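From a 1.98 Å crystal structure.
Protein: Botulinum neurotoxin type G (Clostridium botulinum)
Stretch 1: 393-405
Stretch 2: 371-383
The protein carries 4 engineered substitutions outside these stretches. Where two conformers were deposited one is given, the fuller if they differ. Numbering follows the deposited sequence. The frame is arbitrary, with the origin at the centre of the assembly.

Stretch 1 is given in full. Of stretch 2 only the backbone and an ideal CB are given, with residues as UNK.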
# COMPACT_ATOMS: atom_id res chain seq x y z
N TYR A 393 -7.34 -7.83 34.10
CA TYR A 393 -6.75 -6.80 33.25
C TYR A 393 -7.09 -6.97 31.76
O TYR A 393 -7.37 -8.08 31.30
CB TYR A 393 -5.24 -6.74 33.44
CG TYR A 393 -4.48 -7.78 32.65
CD1 TYR A 393 -4.13 -7.55 31.33
CD2 TYR A 393 -4.12 -8.99 33.23
CE1 TYR A 393 -3.44 -8.49 30.60
CE2 TYR A 393 -3.42 -9.95 32.50
CZ TYR A 393 -3.08 -9.69 31.19
OH TYR A 393 -2.39 -10.62 30.45
N ASP A 394 -7.04 -5.87 31.02
CA ASP A 394 -7.35 -5.90 29.59
C ASP A 394 -6.51 -4.88 28.83
O ASP A 394 -5.87 -4.01 29.43
CB ASP A 394 -8.83 -5.59 29.35
CG ASP A 394 -9.74 -6.68 29.88
OD1 ASP A 394 -10.03 -6.66 31.10
OD2 ASP A 394 -10.17 -7.53 29.09
N ASN A 395 -6.50 -5.02 27.51
CA ASN A 395 -5.71 -4.14 26.65
C ASN A 395 -6.61 -3.05 26.08
O ASN A 395 -7.67 -3.35 25.53
CB ASN A 395 -5.04 -4.95 25.53
CG ASN A 395 -3.98 -5.90 26.07
OD1 ASN A 395 -3.38 -5.62 27.11
ND2 ASN A 395 -3.76 -7.01 25.39
N TYR A 396 -6.20 -1.79 26.23
CA TYR A 396 -7.04 -0.66 25.85
C TYR A 396 -6.32 0.29 24.91
O TYR A 396 -5.11 0.47 25.00
CB TYR A 396 -7.47 0.14 27.09
CG TYR A 396 -8.47 -0.58 27.95
CD1 TYR A 396 -9.83 -0.46 27.71
CD2 TYR A 396 -8.05 -1.37 29.01
CE1 TYR A 396 -10.76 -1.12 28.50
CE2 TYR A 396 -8.97 -2.03 29.82
CZ TYR A 396 -10.32 -1.90 29.55
OH TYR A 396 -11.24 -2.55 30.33
N PHE A 397 -7.09 0.88 23.99
CA PHE A 397 -6.70 2.03 23.18
C PHE A 397 -6.30 3.13 24.17
O PHE A 397 -7.12 3.57 24.96
CB PHE A 397 -7.93 2.46 22.37
CG PHE A 397 -7.67 3.46 21.25
CD1 PHE A 397 -6.45 3.51 20.57
CD2 PHE A 397 -8.70 4.33 20.85
CE1 PHE A 397 -6.25 4.43 19.52
CE2 PHE A 397 -8.51 5.24 19.81
CZ PHE A 397 -7.29 5.28 19.14
N CYS A 398 -5.03 3.55 24.15
CA CYS A 398 -4.55 4.47 25.17
C CYS A 398 -3.57 5.47 24.57
O CYS A 398 -3.21 5.38 23.40
CB CYS A 398 -3.83 3.69 26.29
SG CYS A 398 -2.23 3.01 25.77
N ILE A 399 -3.17 6.43 25.39
CA ILE A 399 -2.03 7.29 25.07
C ILE A 399 -0.97 7.04 26.14
O ILE A 399 -1.32 6.89 27.32
CB ILE A 399 -2.44 8.79 25.00
CG1 ILE A 399 -1.25 9.67 24.59
CG2 ILE A 399 -3.05 9.26 26.32
CD1 ILE A 399 -1.64 11.09 24.13
N SER A 400 0.30 6.93 25.74
CA SER A 400 1.36 6.62 26.69
C SER A 400 2.68 7.34 26.42
O SER A 400 3.10 7.48 25.27
CB SER A 400 1.60 5.10 26.73
OG SER A 400 2.61 4.78 27.65
N GLN A 401 3.31 7.83 27.49
CA GLN A 401 4.66 8.38 27.42
C GLN A 401 5.72 7.30 27.17
O GLN A 401 6.86 7.61 26.84
CB GLN A 401 5.01 9.09 28.73
CG GLN A 401 3.96 10.05 29.24
CD GLN A 401 4.10 11.44 28.66
OE1 GLN A 401 3.92 12.43 29.36
NE2 GLN A 401 4.42 11.52 27.37
N TRP A 402 5.35 6.03 27.35
CA TRP A 402 6.28 4.91 27.14
C TRP A 402 6.83 4.92 25.71
O TRP A 402 8.00 4.59 25.48
CB TRP A 402 5.57 3.59 27.43
CG TRP A 402 6.17 2.35 26.81
CD1 TRP A 402 5.65 1.63 25.78
CD2 TRP A 402 7.40 1.70 27.18
NE1 TRP A 402 6.47 0.56 25.48
CE2 TRP A 402 7.55 0.59 26.33
CE3 TRP A 402 8.37 1.94 28.16
CZ2 TRP A 402 8.64 -0.28 26.42
CZ3 TRP A 402 9.46 1.07 28.24
CH2 TRP A 402 9.58 -0.02 27.39
N TYR A 403 5.98 5.31 24.77
CA TYR A 403 6.34 5.30 23.35
C TYR A 403 7.32 6.40 22.95
O TYR A 403 7.91 6.35 21.87
CB TYR A 403 5.09 5.37 22.49
CG TYR A 403 4.15 4.19 22.65
CD1 TYR A 403 4.56 2.89 22.32
CD2 TYR A 403 2.85 4.38 23.12
CE1 TYR A 403 3.68 1.82 22.45
CE2 TYR A 403 1.98 3.32 23.26
CZ TYR A 403 2.39 2.05 22.92
OH TYR A 403 1.49 1.03 23.06
N LEU A 404 7.51 7.39 23.82
CA LEU A 404 8.46 8.47 23.56
C LEU A 404 9.81 8.23 24.22
O LEU A 404 10.76 8.99 23.99
CB LEU A 404 7.89 9.82 24.03
CG LEU A 404 6.66 10.29 23.24
CD1 LEU A 404 6.33 11.69 23.60
CD2 LEU A 404 6.94 10.19 21.75
N ARG A 405 9.90 7.20 25.05
CA ARG A 405 11.17 6.89 25.72
C ARG A 405 12.26 6.45 24.74
O ARG A 405 12.04 5.60 23.87
CB ARG A 405 10.97 5.84 26.82
CG ARG A 405 10.08 6.38 27.94
CD ARG A 405 10.06 5.47 29.15
NE ARG A 405 11.38 5.27 29.75
CZ ARG A 405 11.57 4.55 30.85
NH1 ARG A 405 10.52 3.98 31.44
NH2 ARG A 405 12.79 4.38 31.35
N UNK A 371 3.66 22.75 25.69
CA UNK A 371 4.95 22.47 26.30
C UNK A 371 4.81 21.15 27.06
O UNK A 371 5.78 20.59 27.57
CB UNK A 371 5.40 23.61 27.22
N UNK A 372 3.57 20.66 27.12
CA UNK A 372 3.26 19.40 27.78
C UNK A 372 2.97 18.32 26.74
O UNK A 372 2.04 18.45 25.95
CB UNK A 372 2.07 19.57 28.73
N UNK A 373 3.77 17.26 26.75
CA UNK A 373 3.58 16.14 25.84
C UNK A 373 2.84 15.04 26.58
O UNK A 373 3.24 14.65 27.68
CB UNK A 373 4.92 15.63 25.29
N UNK A 374 1.75 14.54 26.00
CA UNK A 374 0.96 13.50 26.67
C UNK A 374 1.33 12.09 26.23
O UNK A 374 0.95 11.11 26.87
CB UNK A 374 -0.53 13.73 26.41
N UNK A 375 2.08 11.98 25.14
CA UNK A 375 2.52 10.69 24.63
C UNK A 375 1.98 10.36 23.25
O UNK A 375 1.43 11.24 22.58
CB UNK A 375 2.11 9.59 25.61
N UNK A 376 2.16 9.11 22.83
CA UNK A 376 1.63 8.63 21.55
C UNK A 376 0.47 7.67 21.81
O UNK A 376 0.42 7.02 22.87
CB UNK A 376 2.72 7.94 20.73
N UNK A 377 -0.48 7.60 20.87
CA UNK A 377 -1.54 6.59 20.92
C UNK A 377 -0.93 5.21 20.75
O UNK A 377 -0.01 4.99 19.95
CB UNK A 377 -2.60 6.85 19.84
N UNK A 378 -1.49 4.25 21.48
CA UNK A 378 -1.02 2.87 21.43
C UNK A 378 -2.06 1.97 22.06
O UNK A 378 -3.26 2.30 22.12
CB UNK A 378 0.33 2.72 22.14
N UNK A 379 -1.60 0.82 22.51
CA UNK A 379 -2.45 -0.15 23.18
C UNK A 379 -1.72 -0.56 24.46
O UNK A 379 -0.53 -0.93 24.41
CB UNK A 379 -2.75 -1.35 22.29
N UNK A 380 -2.41 -0.45 25.59
CA UNK A 380 -1.75 -0.71 26.86
C UNK A 380 -2.54 -1.64 27.76
O UNK A 380 -3.75 -1.77 27.62
CB UNK A 380 -1.49 0.61 27.59
N UNK A 381 -1.85 -2.28 28.69
CA UNK A 381 -2.47 -3.18 29.65
C UNK A 381 -2.93 -2.39 30.87
O UNK A 381 -2.12 -1.70 31.47
CB UNK A 381 -1.50 -4.29 30.06
N UNK A 382 -4.20 -2.49 31.22
CA UNK A 382 -4.75 -1.77 32.37
C UNK A 382 -5.52 -2.74 33.27
O UNK A 382 -5.83 -3.86 32.85
CB UNK A 382 -5.66 -0.63 31.91
N UNK A 383 -5.85 -2.32 34.49
CA UNK A 383 -6.56 -3.19 35.43
C UNK A 383 -8.05 -3.26 35.13
O UNK A 383 -8.59 -2.39 34.44
CB UNK A 383 -6.35 -2.70 36.86

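Strand 394-400 runs antiparallel to strand 373-382, so the side chains of the second strand fall alternately on the two faces of a ladder, and each position can be judged by what stretch 1 offers on its face.

Position 371 has nothing of stretch 1 near its CB, and many residues would serve; it is Thr371. Position 372 is similarly open near its CB, so only a long chain could reach stretch 1. Lys372 is such a chain: its end comes near Gln401, and its NZ also makes a weak hydrogen bond to the carbonyl of 373.

At 373 the CB points toward stretch 1, 4.5 Å from Leu404 CD1. A small or branched residue with a methyl would fit, such as valine, threonine or alanine. Thr373 sets its CG2 3.3 Å from Leu404 CD1, while its hydroxyl bonds elsewhere in the structure.

At 374 the CB points sideways yet lies 3.7 Å from Ile399 CD1, which favours an apolar residue. Phe374 packs its CB against that methyl, and its ring leads away.

Position 375 is decided by the backbone. With phi 117° and psi -169°, a CB would jam against the preceding carbonyl, and it would also stand 2.4 Å from Ser400 O. Gly375 is required, and its CA approaches Ser400 O at 3.3 Å.

The CB of 376 lies 3.9 Å from Tyr403 CB, with Leu404 close by, an apolar corner for leucine, isoleucine or methionine. Leu376 fills it, its CG 3.6 Å from Leu404 CD2, while its backbone pairs with Ser400 through two hydrogen bonds.

On the other face, 377 looks toward Phe397 and Ile399, suiting a large apolar or aromatic side chain. Phe377 brings CD2 to 3.7 Å from Phe397 CZ, the ring planes nearly perpendicular, and receives Ile399 CD1 at its edge.

At 378 a CB would sit 2.1 Å from Tyr403 CE2, so the tyrosine ring occupies the space of any side chain. Gly378 leaves it free and exchanges two backbone hydrogen bonds with Cys398.

Position 379 shares a face with Phe397 and Asn395; a beta-branched apolar residue suits the strand. Ile379 places CG2 3.9 Å from Asn395 CB, and its N donates to Tyr403 OH (3.1 Å). A water also links Ile379 O to that hydroxyl.

At 380 a CB would be tight, 3.1 Å from Cys398 SG, so glycine is favoured, with alanine a strained alternative. Gly380 lets the sulfur approach its N to 3.5 Å.

Near 381, Asn395 OD1 lies close to the CB and offers an acceptor, inviting a donor on a flexible chain: lysine, arginine or glutamine. Lys381 curls back so that NZ donates to Asn395 OD1 (3.2 Å) and meets the edge of the Tyr393 ring.

The CB of 382 is 3.8 Å from Tyr396 CD2, and Cys398 lies farther along the same face; a large apolar side chain could span both. Phe382 does, its CE1 3.6 Å from Cys398 CB.

Finally, 383 points away, leaving the choice loose; it is Val383.

Stretch 2, residues 371-383: TKTFGLFGIGKFV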
# COMPACT_ATOMS: atom_id res chain seq x y z
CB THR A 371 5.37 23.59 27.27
OG1 THR A 371 6.73 23.39 27.67
CG2 THR A 371 4.47 23.59 28.50
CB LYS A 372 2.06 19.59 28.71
CG LYS A 372 2.10 18.77 29.99
CD LYS A 372 2.05 17.27 29.72
CE LYS A 372 2.10 16.47 31.02
NZ LYS A 372 1.91 15.00 30.80
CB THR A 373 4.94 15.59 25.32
OG1 THR A 373 5.69 16.65 24.72
CG2 THR A 373 4.71 14.49 24.29
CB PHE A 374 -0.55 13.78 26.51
CG PHE A 374 -0.97 15.09 27.10
CD1 PHE A 374 -0.97 15.27 28.48
CD2 PHE A 374 -1.35 16.14 26.29
CE1 PHE A 374 -1.34 16.48 29.03
CE2 PHE A 374 -1.73 17.36 26.84
CZ PHE A 374 -1.72 17.53 28.21
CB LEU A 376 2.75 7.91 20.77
CG LEU A 376 3.98 8.75 20.39
CD1 LEU A 376 5.00 7.90 19.53
CD2 LEU A 376 3.52 9.98 19.64
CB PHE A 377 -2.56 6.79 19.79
CG PHE A 377 -3.52 7.92 20.00
CD1 PHE A 377 -3.22 8.99 20.85
CD2 PHE A 377 -4.73 7.94 19.31
CE1 PHE A 377 -4.13 10.03 21.04
CE2 PHE A 377 -5.63 8.98 19.48
CZ PHE A 377 -5.34 10.02 20.35
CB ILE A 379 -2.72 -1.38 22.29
CG1 ILE A 379 -3.41 -0.95 21.00
CG2 ILE A 379 -3.61 -2.41 23.01
CD1 ILE A 379 -3.62 -2.09 19.99
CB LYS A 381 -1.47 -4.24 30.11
CG LYS A 381 -1.37 -5.45 29.22
CD LYS A 381 -0.20 -6.33 29.64
CE LYS A 381 -0.55 -7.79 29.44
NZ LYS A 381 -1.56 -7.96 28.36
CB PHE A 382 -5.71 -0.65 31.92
CG PHE A 382 -5.05 0.50 31.18
CD1 PHE A 382 -4.72 0.38 29.82
CD2 PHE A 382 -4.77 1.69 31.83
CE1 PHE A 382 -4.11 1.44 29.14
CE2 PHE A 382 -4.16 2.76 31.16
CZ PHE A 382 -3.83 2.63 29.81
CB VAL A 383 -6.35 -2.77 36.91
CG1 VAL A 383 -4.97 -3.21 37.39
CG2 VAL A 383 -6.52 -1.27 37.06
O HOH W 1 1.64 -1.47 22.62
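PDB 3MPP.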